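Local coordinates for D-alanyl-D-alanine carboxypeptidase DacD (Escherichia coli, PDB 5FSR), which removes C-terminal D-alanyl residues from sugar-peptide cell wall precursors during peptidoglycan biosynthesis, at residues 219-224 with 244-249; 318-323 with 354-359; 141-144 with 148-151; 109-112 with 116-119. All blocks are in the same frame, centred on the assembly; numbering follows the deposited sequence.

Contact 1: residues 219-224 with 244-249; sequences NGLLWD and LIASAV
Leu221 meets Leu244 and Ala246 where a short 3-10 turn lies over one face of the five-stranded antiparallel sheet in the carboxypeptidase domain. Asn219 comes just before the turn, and its OD1 takes a weak hydrogen bond from Leu221 N (3.5 Å, 142° at the hydrogen), the bond of a loose Asx turn. Gly220 follows, and its O receives Trp223 N. Leu221 then has CG beside its own backbone N (chi1 -72°) and CD1 carried straight on (chi2 171°), which makes one methyl the point of contact with the strand. Asp224 N closes the turn on Leu221 O at 3.1 Å.

On segment 244-249 of strand 242-250, Leu244 and Ala246 share a face because they are two residues apart, whereas Ile245 points away and its side chain packs on Leu185 and Ser189 of helix 182-193. The same face is packed by helix 265-282, with Ala272 against Leu244 and Glu269 and Arg273 against Leu221. The Leu244 side chain is about 7 Å from that of Lys233, a substrate-binding residue by similarity. Leu221 and Leu244 cross at about a right angle; Leu221 CD1 is 3.7 Å from Leu244 CD1 and equally 3.7 Å from Ala246 CB.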
loop_
_atom_site.group_PDB
_atom_site.type_symbol
_atom_site.label_atom_id
_atom_site.label_comp_id
_atom_site.label_asym_id
_atom_site.label_seq_id
_atom_site.Cartn_x
_atom_site.Cartn_y
_atom_site.Cartn_z
ATOM N N ASN A 219 1.583 -0.852 -13.918
ATOM C CA ASN A 219 0.785 0.234 -13.356
ATOM C C ASN A 219 0.753 1.426 -14.295
ATOM O O ASN A 219 1.654 2.273 -14.264
ATOM C CB ASN A 219 1.322 0.655 -11.975
ATOM C CG ASN A 219 0.460 1.736 -11.303
ATOM O OD1 ASN A 219 -0.739 1.873 -11.604
ATOM N ND2 ASN A 219 1.070 2.509 -10.394
ATOM N N GLY A 220 -0.311 1.503 -15.094
ATOM C CA GLY A 220 -0.509 2.600 -16.028
ATOM C C GLY A 220 -0.499 3.995 -15.431
ATOM O O GLY A 220 -0.050 4.933 -16.076
ATOM N N LEU A 221 -0.992 4.145 -14.206
ATOM C CA LEU A 221 -1.085 5.463 -13.592
ATOM C C LEU A 221 0.261 6.184 -13.387
ATOM O O LEU A 221 0.278 7.419 -13.273
ATOM C CB LEU A 221 -1.875 5.404 -12.270
ATOM C CG LEU A 221 -3.392 5.182 -12.392
ATOM C CD1 LEU A 221 -3.995 4.924 -11.021
ATOM C CD2 LEU A 221 -4.114 6.359 -13.054
ATOM N N LEU A 222 1.365 5.443 -13.354
ATOM C CA LEU A 222 2.722 6.035 -13.298
ATOM C C LEU A 222 3.029 7.091 -14.383
ATOM O O LEU A 222 3.826 7.998 -14.123
ATOM C CB LEU A 222 3.803 4.925 -13.376
ATOM C CG LEU A 222 4.007 3.989 -12.180
ATOM C CD1 LEU A 222 5.144 3.010 -12.449
ATOM C CD2 LEU A 222 4.273 4.768 -10.891
ATOM N N TRP A 223 2.434 6.935 -15.581
ATOM C CA TRP A 223 2.627 7.844 -16.722
ATOM C C TRP A 223 1.541 8.919 -16.822
ATOM O O TRP A 223 1.419 9.552 -17.855
ATOM C CB TRP A 223 2.635 7.069 -18.070
ATOM C CG TRP A 223 3.848 6.262 -18.331
ATOM C CD1 TRP A 223 5.016 6.702 -18.889
ATOM C CD2 TRP A 223 4.021 4.863 -18.072
ATOM N NE1 TRP A 223 5.919 5.665 -18.962
ATOM C CE2 TRP A 223 5.336 4.523 -18.476
ATOM C CE3 TRP A 223 3.197 3.861 -17.530
ATOM C CZ2 TRP A 223 5.857 3.224 -18.350
ATOM C CZ3 TRP A 223 3.722 2.557 -17.396
ATOM C CH2 TRP A 223 5.046 2.258 -17.811
ATOM N N ASP A 224 0.762 9.123 -15.762
ATOM C CA ASP A 224 -0.292 10.137 -15.764
ATOM C C ASP A 224 0.357 11.503 -15.742
ATOM O O ASP A 224 1.210 11.771 -14.909
ATOM C CB ASP A 224 -1.205 9.963 -14.557
ATOM C CG ASP A 224 -2.457 10.827 -14.624
ATOM O OD1 ASP A 224 -2.637 11.613 -15.576
ATOM O OD2 ASP A 224 -3.277 10.744 -13.688
ATOM N N LEU A 244 -7.060 -2.264 -8.030
ATOM C CA LEU A 244 -5.982 -1.272 -8.119
ATOM C C LEU A 244 -5.555 -0.740 -6.741
ATOM O O LEU A 244 -6.341 -0.721 -5.806
ATOM C CB LEU A 244 -6.433 -0.128 -9.005
ATOM C CG LEU A 244 -5.417 0.991 -9.267
ATOM C CD1 LEU A 244 -5.643 1.637 -10.614
ATOM C CD2 LEU A 244 -5.485 2.040 -8.182
ATOM N N ILE A 245 -4.266 -0.379 -6.635
ATOM C CA ILE A 245 -3.699 0.326 -5.490
ATOM C C ILE A 245 -2.777 1.415 -6.060
ATOM O O ILE A 245 -1.688 1.114 -6.540
ATOM C CB ILE A 245 -2.992 -0.621 -4.511
ATOM C CG1 ILE A 245 -3.981 -1.715 -4.094
ATOM C CG2 ILE A 245 -2.485 0.118 -3.266
ATOM C CD1 ILE A 245 -3.644 -2.498 -2.867
ATOM N N ALA A 246 -3.270 2.675 -6.042
ATOM C CA ALA A 246 -2.490 3.842 -6.376
ATOM C C ALA A 246 -2.200 4.717 -5.140
ATOM O O ALA A 246 -2.873 4.650 -4.097
ATOM C CB ALA A 246 -3.190 4.639 -7.455
ATOM N N SER A 247 -1.168 5.531 -5.248
ATOM C CA SER A 247 -0.812 6.460 -4.196
ATOM C C SER A 247 -0.176 7.670 -4.874
ATOM O O SER A 247 0.609 7.514 -5.804
ATOM C CB SER A 247 0.110 5.809 -3.168
ATOM O OG SER A 247 0.666 6.761 -2.290
ATOM N N ALA A 248 -0.587 8.850 -4.442
ATOM C CA ALA A 248 -0.236 10.107 -5.101
ATOM C C ALA A 248 0.243 11.101 -4.062
ATOM O O ALA A 248 -0.241 11.110 -2.936
ATOM C CB ALA A 248 -1.419 10.664 -5.868
ATOM N N VAL A 249 1.255 11.865 -4.443
ATOM C CA VAL A 249 1.782 12.922 -3.642
ATOM C C VAL A 249 1.266 14.239 -4.236
ATOM O O VAL A 249 0.950 14.337 -5.415
ATOM C CB VAL A 249 3.334 12.904 -3.620
ATOM C CG1 VAL A 249 3.895 14.158 -2.931
ATOM C CG2 VAL A 249 3.843 11.674 -2.908
#

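Contact 2: residues 318-323 with 354-359; sequences MVLPKA and LYDRDK
Met318 and Leu354 run past one another in opposite directions, and they touch where Met318 SD lies 3.9 Å from Leu354 CD2. The methionine has an unusual, unstaggered first torsion (chi1 -145°) but is extended from CG onward, which carries the sulfur across the space between the backbones. Leu354 answers with CG anti to its N (chi1 -163°); at chi2 86° the CD2 branch, rather than CD1, extends farther from the backbone and meets the sulfur.

The CA atoms of Met318 and Leu354 are 11.0 Å apart, and those of Leu320 and Asp356 9.3 Å. Such spacing excludes backbone pairing and fits two facing sheets: strand 316-321 pairs with 283-289, strand 350-356 with 328-330 and 359-366, as in the beta-sandwich C-terminal domain of penicillin-binding protein 5. Ile288 and Ile328, with Ala330 and Trp364, also pack on Leu354.

Toward the turn at the end of strand 350-356, Leu320 CD2 comes within 4.5 Å of Asp356 OD2, a buried oxygen with no polar partner in the model. Asp356 OD1 lies close to Glu324 OE1, a neighbouring like charge that may favour protonation of one of the two acids. Asp356 also starts the type II' turn through Lys359, where Asp356 N binds Lys359 O at 2.9 Å and Lys359 N binds Asp356 O at 3.0 Å. Arg357, in the turn, forms a salt bridge through NH2 with Glu324 OE2.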
loop_
_atom_site.group_PDB
_atom_site.type_symbol
_atom_site.label_atom_id
_atom_site.label_comp_id
_atom_site.label_asym_id
_atom_site.label_seq_id
_atom_site.Cartn_x
_atom_site.Cartn_y
_atom_site.Cartn_z
ATOM N N MET A 318 -4.127 16.097 11.330
ATOM C CA MET A 318 -5.539 15.847 11.078
ATOM C C MET A 318 -5.913 16.075 9.610
ATOM O O MET A 318 -5.320 16.911 8.932
ATOM C CB MET A 318 -6.342 16.764 11.986
ATOM C CG MET A 318 -7.629 16.170 12.486
ATOM S SD MET A 318 -8.468 17.383 13.522
ATOM C CE MET A 318 -10.122 16.758 13.206
ATOM N N VAL A 319 -6.865 15.290 9.118
ATOM C CA VAL A 319 -7.412 15.489 7.777
ATOM C C VAL A 319 -8.667 16.384 7.885
ATOM O O VAL A 319 -9.622 16.031 8.587
ATOM C CB VAL A 319 -7.750 14.146 7.102
ATOM C CG1 VAL A 319 -8.322 14.357 5.705
ATOM C CG2 VAL A 319 -6.511 13.269 7.009
ATOM N N LEU A 320 -8.644 17.524 7.193
ATOM C CA LEU A 320 -9.771 18.498 7.193
ATOM C C LEU A 320 -10.141 18.932 5.783
ATOM O O LEU A 320 -9.266 19.012 4.924
ATOM C CB LEU A 320 -9.406 19.741 7.999
ATOM C CG LEU A 320 -9.193 19.516 9.504
ATOM C CD1 LEU A 320 -8.626 20.753 10.152
ATOM C CD2 LEU A 320 -10.448 19.069 10.233
ATOM N N PRO A 321 -11.440 19.209 5.523
ATOM C CA PRO A 321 -11.764 19.885 4.265
ATOM C C PRO A 321 -11.108 21.250 4.186
ATOM O O PRO A 321 -10.945 21.916 5.209
ATOM C CB PRO A 321 -13.289 20.028 4.308
ATOM C CG PRO A 321 -13.738 18.970 5.233
ATOM C CD PRO A 321 -12.659 18.834 6.257
ATOM N N LYS A 322 -10.718 21.644 2.982
ATOM C CA LYS A 322 -10.027 22.912 2.779
ATOM C C LYS A 322 -10.905 24.102 3.181
ATOM O O LYS A 322 -10.405 25.099 3.714
ATOM C CB LYS A 322 -9.606 23.061 1.322
ATOM C CG LYS A 322 -8.695 21.962 0.801
ATOM C CD LYS A 322 -7.843 22.466 -0.355
ATOM C CE LYS A 322 -6.605 21.622 -0.574
ATOM N NZ LYS A 322 -5.757 22.336 -1.555
ATOM N N ALA A 323 -12.206 24.002 2.902
ATOM C CA ALA A 323 -13.134 25.033 3.296
ATOM C C ALA A 323 -13.178 25.212 4.814
ATOM O O ALA A 323 -13.522 26.296 5.279
ATOM C CB ALA A 323 -14.519 24.743 2.751
ATOM N N LEU A 354 -10.534 21.269 20.391
ATOM C CA LEU A 354 -10.392 21.784 19.033
ATOM C C LEU A 354 -11.756 21.930 18.402
ATOM O O LEU A 354 -12.508 20.971 18.385
ATOM C CB LEU A 354 -9.515 20.861 18.189
ATOM C CG LEU A 354 -9.007 21.551 16.922
ATOM C CD1 LEU A 354 -7.736 22.317 17.242
ATOM C CD2 LEU A 354 -8.778 20.576 15.783
ATOM N N TYR A 355 -12.055 23.126 17.889
ATOM C CA TYR A 355 -13.324 23.434 17.225
ATOM C C TYR A 355 -13.149 23.578 15.710
ATOM O O TYR A 355 -12.122 24.089 15.232
ATOM C CB TYR A 355 -13.933 24.734 17.774
ATOM C CG TYR A 355 -14.619 24.544 19.089
ATOM C CD1 TYR A 355 -13.891 24.519 20.270
ATOM C CD2 TYR A 355 -15.992 24.352 19.155
ATOM C CE1 TYR A 355 -14.514 24.327 21.493
ATOM C CE2 TYR A 355 -16.627 24.158 20.367
ATOM C CZ TYR A 355 -15.881 24.139 21.535
ATOM O OH TYR A 355 -16.499 23.948 22.741
ATOM N N ASP A 356 -14.144 23.069 14.978
ATOM C CA ASP A 356 -14.394 23.409 13.588
ATOM C C ASP A 356 -15.784 24.087 13.544
ATOM O O ASP A 356 -16.789 23.461 13.843
ATOM C CB ASP A 356 -14.372 22.143 12.754
ATOM C CG ASP A 356 -14.510 22.409 11.271
ATOM O OD1 ASP A 356 -14.859 23.535 10.854
ATOM O OD2 ASP A 356 -14.239 21.443 10.521
ATOM N N ARG A 357 -15.810 25.364 13.170
ATOM C CA ARG A 357 -16.993 26.239 13.317
ATOM C C ARG A 357 -17.425 26.242 14.808
ATOM O O ARG A 357 -16.623 26.612 15.673
ATOM C CB ARG A 357 -18.136 25.855 12.345
ATOM C CG ARG A 357 -17.779 25.891 10.860
ATOM C CD ARG A 357 -18.945 25.420 10.008
ATOM N NE ARG A 357 -18.570 25.077 8.636
ATOM C CZ ARG A 357 -19.422 24.621 7.713
ATOM N NH1 ARG A 357 -20.720 24.459 7.990
ATOM N NH2 ARG A 357 -18.995 24.336 6.494
ATOM N N ASP A 358 -18.634 25.753 15.093
ATOM C CA ASP A 358 -19.192 25.666 16.439
ATOM C C ASP A 358 -19.311 24.193 16.889
ATOM O O ASP A 358 -20.142 23.864 17.723
ATOM C CB ASP A 358 -20.573 26.374 16.467
ATOM C CG ASP A 358 -21.602 25.732 15.508
ATOM O OD1 ASP A 358 -21.253 25.431 14.343
ATOM O OD2 ASP A 358 -22.758 25.505 15.919
ATOM N N LYS A 359 -18.501 23.301 16.320
ATOM C CA LYS A 359 -18.523 21.886 16.704
ATOM C C LYS A 359 -17.134 21.447 17.154
ATOM O O LYS A 359 -16.150 21.658 16.453
ATOM C CB LYS A 359 -19.009 21.001 15.554
ATOM C CG LYS A 359 -20.526 20.981 15.387
ATOM C CD LYS A 359 -21.026 22.139 14.538
ATOM C CE LYS A 359 -22.519 22.063 14.239
ATOM N NZ LYS A 359 -22.845 20.947 13.307
#

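Contact 3: residues 141-144 with 148-151; sequences YIAG and QFVE
Ile142 overlaps the CE1 edge of the Phe149 ring with three of its carbons. Its CD1 lies 3.8 Å from Phe149 CE1, and its CB and CG2 approach the same ring atom at 3.9 Å and 4.0 Å. Ile142 CB lies in the ring plane and CD1 near it, so the aliphatic chain borders the rim instead of covering a face. Phe149 reaches this position because CG is anti to the backbone N (chi1 -165°): the bond leaving its CA does not aim at the first helix, but the ring swings round to meet it.

Beside this pair, Ala143 fills the narrowest part of the junction. Its CB is 3.6 Å from Gln148 CB and also 3.6 Å from Phe149 N, and the CA atoms of Ala143 and Phe149 are only 5.3 Å apart. A methyl is thus pressed against the start of the second helix, touching backbone as well as side chain. The arrangement is a tight connection between consecutive helices, 132-143 and 146-159, with just two residues between them. Gly144 makes the break, leaving helical geometry at phi 91°. Gln148 covers the outer side of the connection, where its CB stands 3.8 Å from Ala143 O.

The inner side faces helix 66-79: Val74 touches Ile142, and Thr70 and Val73 touch Phe149. That helix carries Lys67, the proton acceptor by similarity, and the side chains of Phe149 and Lys67 are about 9 Å apart. Tyr141 points away from the second helix, and its OH is hydrogen-bonded to Asp87 OD2.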
loop_
_atom_site.group_PDB
_atom_site.type_symbol
_atom_site.label_atom_id
_atom_site.label_comp_id
_atom_site.label_asym_id
_atom_site.label_seq_id
_atom_site.Cartn_x
_atom_site.Cartn_y
_atom_site.Cartn_z
ATOM N N TYR A 141 15.231 -17.906 -0.216
ATOM C CA TYR A 141 16.359 -17.224 0.436
ATOM C C TYR A 141 15.986 -16.716 1.846
ATOM O O TYR A 141 16.760 -16.926 2.791
ATOM C CB TYR A 141 16.902 -16.056 -0.395
ATOM C CG TYR A 141 18.185 -15.461 0.165
ATOM C CD1 TYR A 141 19.344 -16.230 0.276
ATOM C CD2 TYR A 141 18.252 -14.122 0.538
ATOM C CE1 TYR A 141 20.523 -15.678 0.762
ATOM C CE2 TYR A 141 19.427 -13.555 1.019
ATOM C CZ TYR A 141 20.557 -14.330 1.128
ATOM O OH TYR A 141 21.723 -13.776 1.599
ATOM N N ILE A 142 14.804 -16.108 1.980
ATOM C CA ILE A 142 14.399 -15.446 3.237
ATOM C C ILE A 142 13.958 -16.391 4.370
ATOM O O ILE A 142 14.384 -16.242 5.501
ATOM C CB ILE A 142 13.321 -14.362 2.983
ATOM C CG1 ILE A 142 13.925 -13.228 2.173
ATOM C CG2 ILE A 142 12.788 -13.791 4.312
ATOM C CD1 ILE A 142 12.906 -12.323 1.527
ATOM N N ALA A 143 13.099 -17.345 4.070
ATOM C CA ALA A 143 12.605 -18.269 5.089
ATOM C C ALA A 143 13.154 -19.705 5.011
ATOM O O ALA A 143 12.908 -20.508 5.888
ATOM C CB ALA A 143 11.091 -18.294 5.019
ATOM N N GLY A 144 13.896 -20.032 3.957
ATOM C CA GLY A 144 14.332 -21.404 3.720
ATOM C C GLY A 144 13.336 -22.169 2.866
ATOM O O GLY A 144 13.661 -23.259 2.389
ATOM N N GLN A 148 7.168 -21.485 4.820
ATOM C CA GLN A 148 7.657 -20.726 5.972
ATOM C C GLN A 148 7.560 -19.259 5.666
ATOM O O GLN A 148 7.565 -18.459 6.559
ATOM C CB GLN A 148 9.119 -21.027 6.279
ATOM C CG GLN A 148 9.409 -22.472 6.625
ATOM C CD GLN A 148 9.984 -23.236 5.437
ATOM O OE1 GLN A 148 9.383 -23.287 4.363
ATOM N NE2 GLN A 148 11.136 -23.820 5.627
ATOM N N PHE A 149 7.577 -18.924 4.388
ATOM C CA PHE A 149 7.466 -17.553 3.941
ATOM C C PHE A 149 6.018 -17.082 4.111
ATOM O O PHE A 149 5.774 -15.951 4.519
ATOM C CB PHE A 149 7.880 -17.455 2.480
ATOM C CG PHE A 149 8.122 -16.079 2.045
ATOM C CD1 PHE A 149 9.351 -15.486 2.264
ATOM C CD2 PHE A 149 7.090 -15.339 1.456
ATOM C CE1 PHE A 149 9.565 -14.167 1.891
ATOM C CE2 PHE A 149 7.309 -14.054 1.063
ATOM C CZ PHE A 149 8.552 -13.468 1.276
ATOM N N VAL A 150 5.084 -17.990 3.824
ATOM C CA VAL A 150 3.646 -17.769 3.989
ATOM C C VAL A 150 3.318 -17.667 5.492
ATOM O O VAL A 150 2.340 -17.000 5.895
ATOM C CB VAL A 150 2.825 -18.898 3.316
ATOM C CG1 VAL A 150 1.330 -18.659 3.432
ATOM C CG2 VAL A 150 3.195 -19.024 1.830
ATOM N N GLU A 151 4.122 -18.336 6.310
ATOM C CA GLU A 151 3.989 -18.224 7.748
ATOM C C GLU A 151 4.333 -16.801 8.138
ATOM O O GLU A 151 3.597 -16.222 8.913
ATOM C CB GLU A 151 4.892 -19.198 8.474
ATOM C CG GLU A 151 4.362 -19.686 9.812
ATOM C CD GLU A 151 4.914 -21.066 10.166
ATOM O OE1 GLU A 151 5.925 -21.496 9.569
ATOM O OE2 GLU A 151 4.328 -21.719 11.044
#

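Contact 4: residues 109-112 with 116-119; sequences MFLK and RVSV
Asp133 OD2 is gripped by two backbone amides of segment 109-112, Leu111 N and, through a weak bond, Phe110 N, while Asp133 OD1 takes Met109 N. One carboxylate thereby binds three successive amides and fixes the backbone from which Met109 and Leu111 reach Val117. Phe110 between them has positive phi and psi, and at this bend its own side chain is turned clear of the strand while the residues before and after it face Val117.

Val117 offers a different branch to each. CG1, anti to its backbone N (chi1 -176°), receives Met109 CE at 4.3 Å; CG2, beside the backbone N, receives Leu111 CD2 at 4.1 Å. Met109 is extended throughout, with all three torsions near 180°, and for that reason its terminal methyl makes the approach. Leu111 arrives obliquely to Val117, using the CD2 branch, while CD1 continues the line of its chain (chi2 173°). The separation of 8.9 Å between the CA atoms of Leu111 and Val117 leaves room for side-chain packing but not for backbone pairing, and no hydrogen bond joins the segments. All three touching residues are buried, although the summed contact is small, at 79 Å².

The Met109 side chain lies about 9 Å from that of Ser130, an active-site residue by similarity. Strand 116-118 pairs with 88-90 and runs directly into helix 119-127, for which Ser118 is the N-cap, its OG bonded to Asp121 N. Leu122 of that helix and Trp210 of strand 207-210 both pack against Leu111 and Val117.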
loop_
_atom_site.group_PDB
_atom_site.type_symbol
_atom_site.label_atom_id
_atom_site.label_comp_id
_atom_site.label_asym_id
_atom_site.label_seq_id
_atom_site.Cartn_x
_atom_site.Cartn_y
_atom_site.Cartn_z
ATOM N N MET A 109 10.149 -12.766 -14.232
ATOM C CA MET A 109 11.442 -12.120 -14.428
ATOM C C MET A 109 12.298 -12.904 -15.430
ATOM O O MET A 109 13.280 -12.371 -15.973
ATOM C CB MET A 109 12.158 -12.075 -13.078
ATOM C CG MET A 109 13.383 -11.197 -12.993
ATOM S SD MET A 109 13.970 -11.205 -11.300
ATOM C CE MET A 109 15.381 -10.162 -11.550
ATOM N N PHE A 110 11.945 -14.182 -15.622
ATOM C CA PHE A 110 12.639 -15.118 -16.527
ATOM C C PHE A 110 14.034 -15.418 -15.986
ATOM O O PHE A 110 15.055 -15.218 -16.655
ATOM C CB PHE A 110 12.668 -14.642 -17.992
ATOM C CG PHE A 110 11.309 -14.494 -18.610
ATOM C CD1 PHE A 110 10.539 -15.607 -18.884
ATOM C CD2 PHE A 110 10.803 -13.245 -18.950
ATOM C CE1 PHE A 110 9.277 -15.486 -19.469
ATOM C CE2 PHE A 110 9.524 -13.112 -19.524
ATOM C CZ PHE A 110 8.761 -14.235 -19.781
ATOM N N LEU A 111 14.036 -15.911 -14.752
ATOM C CA LEU A 111 15.231 -16.410 -14.089
ATOM C C LEU A 111 15.477 -17.853 -14.526
ATOM O O LEU A 111 14.544 -18.586 -14.797
ATOM C CB LEU A 111 15.008 -16.390 -12.569
ATOM C CG LEU A 111 14.750 -15.080 -11.867
ATOM C CD1 LEU A 111 14.393 -15.338 -10.412
ATOM C CD2 LEU A 111 15.939 -14.132 -11.973
ATOM N N LYS A 112 16.734 -18.261 -14.545
ATOM C CA LYS A 112 17.106 -19.645 -14.852
ATOM C C LYS A 112 17.821 -20.245 -13.648
ATOM O O LYS A 112 18.523 -19.551 -12.940
ATOM C CB LYS A 112 17.973 -19.703 -16.093
ATOM C CG LYS A 112 18.381 -21.108 -16.501
ATOM N N ARG A 116 22.742 -16.306 -10.466
ATOM C CA ARG A 116 23.145 -15.664 -9.248
ATOM C C ARG A 116 22.735 -14.182 -9.360
ATOM O O ARG A 116 23.267 -13.441 -10.203
ATOM C CB ARG A 116 24.649 -15.851 -9.045
ATOM C CG ARG A 116 24.997 -17.255 -8.530
ATOM C CD ARG A 116 26.506 -17.544 -8.434
ATOM N NE ARG A 116 27.242 -16.601 -7.574
ATOM C CZ ARG A 116 27.212 -16.574 -6.224
ATOM N NH1 ARG A 116 26.520 -17.475 -5.508
ATOM N NH2 ARG A 116 27.914 -15.649 -5.565
ATOM N N VAL A 117 21.792 -13.771 -8.509
ATOM C CA VAL A 117 21.089 -12.476 -8.638
ATOM C C VAL A 117 21.020 -11.771 -7.268
ATOM O O VAL A 117 20.870 -12.433 -6.225
ATOM C CB VAL A 117 19.647 -12.694 -9.160
ATOM C CG1 VAL A 117 18.920 -11.368 -9.402
ATOM C CG2 VAL A 117 19.664 -13.521 -10.434
ATOM N N SER A 118 21.128 -10.435 -7.280
ATOM C CA SER A 118 21.010 -9.640 -6.049
ATOM C C SER A 118 19.587 -9.731 -5.501
ATOM O O SER A 118 18.657 -10.028 -6.256
ATOM C CB SER A 118 21.502 -8.164 -6.210
ATOM O OG SER A 118 20.925 -7.463 -7.298
ATOM N N VAL A 119 19.449 -9.572 -4.180
ATOM C CA VAL A 119 18.162 -9.274 -3.539
ATOM C C VAL A 119 17.514 -8.054 -4.208
ATOM O O VAL A 119 16.350 -8.103 -4.537
ATOM C CB VAL A 119 18.304 -9.092 -2.002
ATOM C CG1 VAL A 119 17.109 -8.358 -1.394
ATOM C CG2 VAL A 119 18.438 -10.448 -1.321
#

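In the fold
Contacts 1, 2 and 4 are buried and contact 3 lies at the surface, although its Phe149 turns inward. Contacts 3 and 4 are neighbours in the carboxypeptidase domain, with centres about 18 Å apart, and they touch through Tyr141 CE2 and Val119 CG2 at 4.0 Å. Contact 1, in the same domain, lies on the five-stranded antiparallel beta-sheet, about 30 Å from contact 3 between centres. Contact 2 stands apart in the C-terminal domain, about 51 Å from contact 4 between centres. None has a hydrogen bond across its segments. Contacts 1 and 4 are methyl against methyl, contact 3 adds an aromatic edge, and contact 2 brings in a sulfur and a buried carboxylate.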